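Local coordinates for malonyl CoA-acyl carrier protein transacylase (Clostridium perfringens, PDB 3PTW) that probably catalyses transfer of the malonyl group from malonyl-CoA to acyl carrier protein, a step that supplies fatty acid synthesis, at residues M131-R136 / R188-P193; Y152-G157 / S169-A174. All blocks are in the same frame, centred on the assembly; numbering follows the deposited sequence.

Interaction 1. Residues M131-R136 / R188-P193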
# COMPACT_ATOMS: atom_id res chain seq x y z
N MET A 131 -9.91 -13.51 2.14
CA MET A 131 -8.87 -13.40 1.13
C MET A 131 -7.98 -14.63 1.16
O MET A 131 -7.78 -15.24 2.23
CB MET A 131 -8.04 -12.13 1.32
CG MET A 131 -8.87 -10.84 1.22
SD MET A 131 -7.90 -9.36 1.57
CE MET A 131 -7.26 -9.02 -0.08
N VAL A 132 -7.47 -15.00 -0.01
CA VAL A 132 -6.64 -16.19 -0.16
C VAL A 132 -5.37 -15.88 -0.95
O VAL A 132 -5.44 -15.41 -2.09
CB VAL A 132 -7.43 -17.36 -0.81
CG1 VAL A 132 -6.52 -18.55 -1.08
CG2 VAL A 132 -8.61 -17.78 0.08
N ALA A 133 -4.22 -16.15 -0.33
CA ALA A 133 -2.93 -16.10 -1.02
C ALA A 133 -2.83 -17.26 -2.02
O ALA A 133 -3.16 -18.40 -1.70
CB ALA A 133 -1.76 -16.15 -0.02
N VAL A 134 -2.38 -16.97 -3.24
CA VAL A 134 -2.27 -17.98 -4.30
C VAL A 134 -0.81 -18.02 -4.77
O VAL A 134 -0.28 -17.02 -5.23
CB VAL A 134 -3.23 -17.69 -5.48
CG1 VAL A 134 -3.04 -18.71 -6.61
CG2 VAL A 134 -4.69 -17.70 -5.02
N LEU A 135 -0.19 -19.19 -4.64
CA LEU A 135 1.23 -19.34 -4.96
C LEU A 135 1.46 -20.18 -6.21
O LEU A 135 0.69 -21.10 -6.48
CB LEU A 135 1.99 -19.94 -3.77
CG LEU A 135 2.01 -19.20 -2.44
CD1 LEU A 135 2.94 -19.91 -1.47
CD2 LEU A 135 2.46 -17.77 -2.62
N ARG A 136 2.50 -19.84 -6.96
CA ARG A 136 2.98 -20.63 -8.11
C ARG A 136 1.95 -20.78 -9.23
O ARG A 136 1.84 -21.85 -9.87
CB ARG A 136 3.41 -22.03 -7.64
CG ARG A 136 4.77 -22.48 -8.15
CD ARG A 136 5.78 -22.66 -7.01
NE ARG A 136 5.19 -23.17 -5.77
CZ ARG A 136 4.61 -24.36 -5.62
NH1 ARG A 136 4.11 -24.72 -4.45
NH2 ARG A 136 4.51 -25.20 -6.65
N ARG A 188 -0.70 -23.59 -4.84
CA ARG A 188 -0.94 -23.62 -3.40
C ARG A 188 -1.80 -22.43 -3.06
O ARG A 188 -1.66 -21.36 -3.65
CB ARG A 188 0.37 -23.52 -2.62
CG ARG A 188 1.19 -24.80 -2.53
CD ARG A 188 2.36 -24.61 -1.54
NE ARG A 188 1.85 -24.19 -0.24
CZ ARG A 188 2.43 -23.28 0.54
NH1 ARG A 188 1.86 -22.97 1.70
NH2 ARG A 188 3.55 -22.68 0.18
N ALA A 189 -2.68 -22.64 -2.09
CA ALA A 189 -3.57 -21.59 -1.63
C ALA A 189 -3.53 -21.53 -0.11
O ALA A 189 -3.60 -22.55 0.56
CB ALA A 189 -4.98 -21.86 -2.11
N ILE A 190 -3.38 -20.32 0.42
CA ILE A 190 -3.39 -20.11 1.86
C ILE A 190 -4.53 -19.16 2.20
O ILE A 190 -4.58 -18.05 1.67
CB ILE A 190 -2.07 -19.47 2.40
CG1 ILE A 190 -0.84 -20.12 1.75
CG2 ILE A 190 -2.02 -19.54 3.95
CD1 ILE A 190 0.45 -19.32 1.97
N LYS A 191 -5.43 -19.58 3.07
CA LYS A 191 -6.45 -18.67 3.57
C LYS A 191 -5.77 -17.63 4.46
O LYS A 191 -5.14 -17.98 5.46
CB LYS A 191 -7.55 -19.42 4.32
CG LYS A 191 -8.75 -18.53 4.65
CD LYS A 191 -9.61 -19.14 5.76
CE LYS A 191 -10.63 -18.12 6.26
NZ LYS A 191 -11.72 -18.78 7.05
N LEU A 192 -5.87 -16.37 4.07
CA LEU A 192 -5.28 -15.29 4.83
C LEU A 192 -6.10 -15.04 6.10
O LEU A 192 -7.29 -15.37 6.15
CB LEU A 192 -5.15 -14.03 3.97
CG LEU A 192 -4.16 -14.11 2.79
CD1 LEU A 192 -4.18 -12.82 2.01
CD2 LEU A 192 -2.73 -14.42 3.27
N PRO A 193 -5.46 -14.48 7.15
CA PRO A 193 -6.18 -14.25 8.41
C PRO A 193 -6.82 -12.85 8.42
O PRO A 193 -6.57 -12.04 9.32
CB PRO A 193 -5.07 -14.39 9.46
CG PRO A 193 -3.82 -13.90 8.74
CD PRO A 193 -4.06 -14.02 7.24

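Interaction 2. Residues Y152-G157 / S169-A174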
# COMPACT_ATOMS: atom_id res chain seq x y z
N TYR A 152 -20.06 -20.79 -7.42
CA TYR A 152 -20.22 -21.03 -5.98
C TYR A 152 -20.30 -19.72 -5.23
O TYR A 152 -20.48 -19.69 -4.00
CB TYR A 152 -19.09 -21.92 -5.44
CG TYR A 152 -19.10 -23.30 -6.04
CD1 TYR A 152 -19.98 -24.29 -5.58
CD2 TYR A 152 -18.24 -23.63 -7.09
CE1 TYR A 152 -20.00 -25.56 -6.13
CE2 TYR A 152 -18.25 -24.91 -7.66
CZ TYR A 152 -19.13 -25.87 -7.18
OH TYR A 152 -19.14 -27.13 -7.72
N GLY A 153 -20.19 -18.63 -5.97
CA GLY A 153 -20.22 -17.30 -5.40
C GLY A 153 -19.04 -16.47 -5.85
O GLY A 153 -18.20 -16.93 -6.64
N ILE A 154 -18.95 -15.25 -5.31
CA ILE A 154 -17.98 -14.26 -5.78
C ILE A 154 -16.53 -14.59 -5.47
O ILE A 154 -16.13 -14.70 -4.30
CB ILE A 154 -18.34 -12.84 -5.27
CG1 ILE A 154 -19.60 -12.33 -6.00
CG2 ILE A 154 -17.13 -11.87 -5.45
CD1 ILE A 154 -20.28 -11.16 -5.33
N VAL A 155 -15.74 -14.75 -6.53
CA VAL A 155 -14.29 -14.80 -6.41
C VAL A 155 -13.65 -14.01 -7.56
O VAL A 155 -14.01 -14.17 -8.73
CB VAL A 155 -13.77 -16.27 -6.30
CG1 VAL A 155 -14.50 -17.17 -7.28
CG2 VAL A 155 -12.26 -16.35 -6.47
N GLU A 156 -12.72 -13.14 -7.19
CA GLU A 156 -12.09 -12.22 -8.12
C GLU A 156 -10.62 -12.06 -7.72
O GLU A 156 -10.25 -12.32 -6.57
CB GLU A 156 -12.82 -10.85 -8.06
CG GLU A 156 -14.33 -10.88 -8.44
CD GLU A 156 -15.03 -9.52 -8.36
OE1 GLU A 156 -14.39 -8.53 -7.94
OE2 GLU A 156 -16.23 -9.43 -8.71
N GLY A 157 -9.77 -11.68 -8.68
CA GLY A 157 -8.39 -11.32 -8.36
C GLY A 157 -8.39 -10.07 -7.48
O GLY A 157 -9.16 -9.14 -7.73
N SER A 169 -9.96 -12.70 -3.65
CA SER A 169 -10.91 -12.43 -2.57
C SER A 169 -12.35 -12.60 -3.04
O SER A 169 -12.63 -12.71 -4.24
CB SER A 169 -10.69 -11.04 -1.95
OG SER A 169 -11.14 -10.04 -2.83
N GLY A 170 -13.27 -12.65 -2.08
CA GLY A 170 -14.66 -12.92 -2.39
C GLY A 170 -15.35 -13.63 -1.25
O GLY A 170 -14.92 -13.53 -0.09
N GLU A 171 -16.41 -14.36 -1.56
CA GLU A 171 -17.16 -15.06 -0.52
C GLU A 171 -16.41 -16.30 -0.06
O GLU A 171 -15.88 -17.03 -0.89
CB GLU A 171 -18.55 -15.46 -1.00
CG GLU A 171 -19.34 -14.29 -1.53
CD GLU A 171 -20.65 -14.74 -2.07
OE1 GLU A 171 -20.79 -14.81 -3.31
OE2 GLU A 171 -21.53 -15.06 -1.26
N LEU A 172 -16.39 -16.50 1.25
CA LEU A 172 -15.66 -17.60 1.88
C LEU A 172 -16.06 -18.95 1.32
O LEU A 172 -15.22 -19.81 1.10
CB LEU A 172 -15.89 -17.61 3.39
CG LEU A 172 -15.18 -16.52 4.19
CD1 LEU A 172 -15.36 -16.77 5.66
CD2 LEU A 172 -13.69 -16.45 3.85
N VAL A 173 -17.35 -19.10 1.07
CA VAL A 173 -17.86 -20.35 0.57
C VAL A 173 -17.32 -20.64 -0.84
O VAL A 173 -16.96 -21.78 -1.15
CB VAL A 173 -19.42 -20.37 0.73
CG1 VAL A 173 -20.13 -19.92 -0.54
CG2 VAL A 173 -19.89 -21.72 1.19
N ALA A 174 -17.20 -19.60 -1.67
CA ALA A 174 -16.62 -19.75 -3.02
C ALA A 174 -15.10 -19.87 -2.97
O ALA A 174 -14.50 -20.64 -3.73
CB ALA A 174 -17.03 -18.60 -3.92

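Interaction 1. Residues M131-R136 / R188-P193
With CG set beside the backbone N (chi1 -66°), Leu192 sends its side chain back across Met131 and Ala133, and its two methyls divide the work: CD1 reaches Met131 CB at 4.0 Å while Leu192 CD2 reaches Ala133 CB at 3.8 Å. In Val132 the CG1 branch, placed anti to the backbone N (chi1 174°), is the one that meets Ala189 CB, at 3.8 Å; CG2 lies beside the N. These side chains ride on an antiparallel ladder in which Val132 faces Lys191, Ala133 faces Ile190, Val134 faces Ala189 and Leu135 faces Arg188. Ala133 and Ile190 exchange two backbone bonds, as do Leu135 and Arg188; of the latter, Leu135 N to Arg188 O is short and almost straight (2.8 Å, 176° at the hydrogen), whereas Arg188 N to Leu135 O stretches to 3.3 Å. Leu192 N to Met131 O extends the ladder beyond Lys191.

The pairing joins the first and last strands of a ferredoxin-like βαββαβ unit, the small subdomain of acyltransferases of this family, and makes 188-191 an outer strand of its four-stranded sheet. Val132, Val134 and Ala189 face helix 172-184, where Leu175, Met179 and Ile182 receive them. Met131 bends away from strand 188-191 toward Val167 and Ser169.

On the other face, toward the Arg136 end, the Leu135 side chain runs alongside that of Arg188, and its CD1 comes obliquely upon the guanidinium, 3.3 Å from Arg188 NH2. Beyond them, the guanidinium of Arg136 lays its edge against the aliphatic part of Arg188, NH1 of Arg136 lying 3.4 Å from CD of Arg188. The two guanidinium planes are nearly coplanar, but their charged atoms do not touch.

Interaction 2. Residues Y152-G157 / S169-A174
Glu171 and Ile154 grip each other twice. Glu171 OE1 accepts the backbone N-H of Ile154 at 2.8 Å in a nearly straight bond (171°); the N-H comes to OE1 from its anti side, 22° out of the carboxylate plane. In return, Glu171 N donates to Ile154 O. The carboxylate gets there because Glu171 keeps CG beside its own backbone N (chi1 -55°) and then runs out extended, crossing the Ile154 side chain on the way. Gly153 and Gly170 give the chains room to close in: Gly153 CA lies 3.3 Å from Glu171 OE1, and Gly170 CA comes within 3.0 Å of Ile154 O.

On one side of this pair, Glu156 and Ser169 exchange two backbone hydrogen bonds. This is the end of the β-hairpin formed by strands 155-162 and 165-169 in the ferredoxin-like sheet; at Gly170 the chain turns a corner, and Glu171 takes the N-cap position of helix 172-184. On the other side, the first turn of that helix meets the turn at Tyr152 and Gly153: Ala174 CB packs 3.4 Å from Gly153 O, and Val173 CG1 touches Tyr152 O at 3.5 Å.

Farther out, Val155 packs on Ile146 and Ser149 of helix 139-149, and the ring of Tyr152 forms a cation-pi contact with Lys177. Glu156 OE1 accepts from Ser201 N, while Ser169 OG is hydrogen-bonded to Phe198 O.

The two contacts share one four-stranded antiparallel sheet, with centres about 13 Å apart. Along the chain their segments come in the order 131-136, 152-157, 169-174, 188-193, so interaction 2 falls within the stretch that interaction 1 spans. Interaction 1 lies at the sheet border formed by strand 188-191, and interaction 2 reaches the border formed by strand 155-162; helix 172-184 then leads from one to the other. They touch where Met131 CG packs 3.7 Å from Ser169 CB. Interaction 1 pairs the small subdomain's first and last strands, while interaction 2 ties its hairpin to the start of helix 172-184; in relatives this subdomain packs against the larger domain, the active site between them.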